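Local coordinates for molybdenum-binding-protein (Azotobacter vinelandii, PDB 1H9M), which binds molybdate in the cytoplasm, apparently cooperatively, and probably contributes to molybdenum homeostasis, at the interface of chains A and B. Numbering follows the deposited sequence. Chains: chain A/B, Molybdenum-binding-protein.

Contact 1: the interface of chains A and B. Residues chain A 41-42, 137, 139-140; chain B 79-80, 135.
The side-chain amine nitrogen NZ of B:Lys135 reaches between two backbone carbonyls of chain A. It gives a hydrogen bond of 2.9 Å to A:Val139 O. The nitrogen comes in above the carbonyl plane, 49° out of it, so it does not sit on a lone pair. A second hydrogen bond, 3.1 Å long, runs from B:Lys135 NZ to A:Val41 O on strand 37-43. The carbonyl of A:Val41 is distorted in the model, so the length and direction of this bond are doubtful. The lysine chain is stretched until its last bond, where chi4 of 83° bends it and swings NZ between the two carbonyls. Its stem also packs. B:Lys135 CD lies 3.8 Å from A:Ile140 CG1, and the two side chains run alongside but point opposite ways. The A:Val42 side chain crosses that of B:Lys135 at about a right angle, with A:Val42 CG1 3.4 Å from B:Lys135 NZ. The same methyl rests 3.7 Å from B:Ser79 CB. A:Ile140 spreads over the neighbouring loop with both branches. Its CG2 methyl is 3.6 Å from the hydroxyl B:Ser79 OG, and its CD1 methyl reaches B:Ala80 CB at 4.0 Å. A methionine in place of B:Lys135 would probably leave A:Val139 O, and the less certain A:Val41 O, without their donor. B:Ser79 and B:Ala80 begin the SARN sequence of the second TOBE (Mop) domain, while A:Val42 belongs to the first and lines a molybdate pocket. The site thus ties second-domain loops of chain B to both a first-domain strand and second-domain residues of chain A, and probably steadies the wall of that molybdate pocket.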
# COMPACT_ATOMS: atom_id res chain seq x y z
N VAL A 41 -2.59 4.34 11.06
CA VAL A 41 -3.85 5.01 10.76
C VAL A 41 -4.72 3.78 10.08
O VAL A 41 -4.67 3.49 9.44
CB VAL A 41 -3.70 6.07 9.67
CG1 VAL A 41 -5.04 6.77 9.39
CG2 VAL A 41 -2.82 7.22 10.26
N VAL A 42 -5.96 3.93 11.03
CA VAL A 42 -7.01 2.94 10.64
C VAL A 42 -8.35 3.73 10.58
O VAL A 42 -8.38 4.86 11.06
CB VAL A 42 -7.19 1.85 11.73
CG1 VAL A 42 -5.94 0.98 11.63
CG2 VAL A 42 -7.42 2.33 13.16
N SER A 137 -0.29 4.57 7.25
CA SER A 137 -1.49 4.06 6.62
C SER A 137 -1.33 2.65 6.08
O SER A 137 -2.33 2.10 5.56
CB SER A 137 -1.95 5.06 5.53
OG SER A 137 -0.89 5.23 4.61
N VAL A 139 -0.36 0.11 8.08
CA VAL A 139 -0.32 -0.82 9.20
C VAL A 139 -1.70 -1.31 9.59
O VAL A 139 -2.56 -0.45 9.92
CB VAL A 139 0.33 -0.14 10.41
CG1 VAL A 139 0.43 -1.12 11.62
CG2 VAL A 139 1.75 0.36 10.09
N ILE A 140 -1.90 -2.61 9.58
CA ILE A 140 -3.20 -3.15 10.03
C ILE A 140 -3.04 -3.48 11.50
O ILE A 140 -1.99 -3.90 11.98
CB ILE A 140 -3.50 -4.39 9.19
CG1 ILE A 140 -3.93 -3.95 7.78
CG2 ILE A 140 -4.62 -5.20 9.89
CD1 ILE A 140 -3.88 -5.17 6.80
N SER B 79 -8.31 -4.64 12.03
CA SER B 79 -8.85 -3.34 11.63
C SER B 79 -9.15 -3.26 10.12
O SER B 79 -9.89 -2.42 9.55
CB SER B 79 -7.86 -2.18 11.81
OG SER B 79 -6.60 -2.40 11.10
N ALA B 80 -8.50 -4.20 9.39
CA ALA B 80 -8.74 -4.20 7.94
C ALA B 80 -10.22 -4.48 7.68
O ALA B 80 -10.79 -5.49 8.09
CB ALA B 80 -7.89 -5.32 7.30
N LYS B 135 -6.99 -3.67 3.55
CA LYS B 135 -7.20 -2.45 4.33
C LYS B 135 -7.97 -1.47 3.47
O LYS B 135 -7.78 -1.26 2.27
CB LYS B 135 -5.75 -1.90 4.58
CG LYS B 135 -5.79 -0.93 5.79
CD LYS B 135 -4.37 -0.52 6.20
CE LYS B 135 -4.48 0.77 7.00
NZ LYS B 135 -4.80 0.58 8.43

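Contact 2: the interface of chains A and B. Residues chain A 24-25; chain B 25-26, 41.
This is a small, mainly packing interface between the first TOBE (Mop) domains of two copies, and it joins subunits in the three-copy assembly. Its residues come from the GAVNAEV sequence, repeated in the second half of the protein, which runs from a loop into strand 25-32, and from strand 37-43. The CG2 methyl of A:Val24 bears on the base of B:Asn25. It lies 3.7 Å from B:Asn25 CB, and it meets the backbone carbonyl oxygen of the same residue at a like separation. With CG1 turned away from the carbonyl carbon of A:Val24 (chi1 -67°), CG2 is the branch directed at B:Asn25. The valine and asparagine side chains cross at about a right angle. The two asparagines face each other through their amide nitrogens, with A:Asn25 ND2 3.2 Å from B:Asn25 ND2. Their amide planes are turned 74° apart, so the groups do not stack. Both ends are modelled as nitrogen, and the pair does not count as a hydrogen bond. Each asparagine has the same side-chain torsions, but they meet different partners across this A-B contact: A:Asn25 faces B:Val41, and B:Asn25 takes A:Val24. On the chain B side, the CG1 methyl of B:Val41 lies 4.2 Å from A:Asn25 ND2. B:Ala26 lies at the margin, with its backbone N beside the A:Val24 methyl.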
# COMPACT_ATOMS: atom_id res chain seq x y z
N VAL A 24 -12.96 10.54 10.02
CA VAL A 24 -13.18 9.19 9.44
C VAL A 24 -12.02 8.24 9.76
O VAL A 24 -12.20 7.02 9.70
CB VAL A 24 -13.41 9.15 7.93
CG1 VAL A 24 -14.75 9.82 7.58
CG2 VAL A 24 -12.35 9.87 7.16
N ASN A 25 -10.87 8.79 10.12
CA ASN A 25 -9.73 7.93 10.52
C ASN A 25 -9.35 8.18 11.98
O ASN A 25 -9.85 9.13 12.62
CB ASN A 25 -8.51 8.24 9.65
CG ASN A 25 -8.71 7.54 8.29
OD1 ASN A 25 -9.11 6.41 8.10
ND2 ASN A 25 -8.35 8.41 7.40
N ASN B 25 -10.40 13.09 4.29
CA ASN B 25 -10.75 11.80 3.67
C ASN B 25 -12.26 11.56 3.76
O ASN B 25 -12.99 12.29 4.45
CB ASN B 25 -10.03 10.66 4.39
CG ASN B 25 -8.58 10.62 3.89
OD1 ASN B 25 -8.20 10.72 2.74
ND2 ASN B 25 -7.85 10.44 4.95
N ALA B 26 -12.67 10.51 3.01
CA ALA B 26 -14.07 10.10 3.09
C ALA B 26 -14.10 8.58 3.12
O ALA B 26 -13.25 7.94 2.46
CB ALA B 26 -14.84 10.50 1.82
N VAL B 41 -11.33 4.03 1.79
CA VAL B 41 -11.03 5.41 2.18
C VAL B 41 -10.12 5.93 0.92
O VAL B 41 -9.44 5.77 0.75
CB VAL B 41 -10.13 5.46 3.42
CG1 VAL B 41 -9.84 6.92 3.82
CG2 VAL B 41 -10.94 4.92 4.63

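The C-alpha centres of contact 1 and contact 2 are about 12 Å apart. They share one position of strand 37-43, in different copies: A:Val41 offers its backbone carbonyl in contact 1, a less certain role, and B:Val41 uses its side chain in contact 2. One strand can therefore face neighbours through both backbone and side chain. Contact 1 sets second-domain residues of chain B against residues of both TOBE domains of chain A, while contact 2 joins first domain to first domain. The two patches belong to one A-B interface. Together they are likely to fix how the subunits sit around the molybdate pockets.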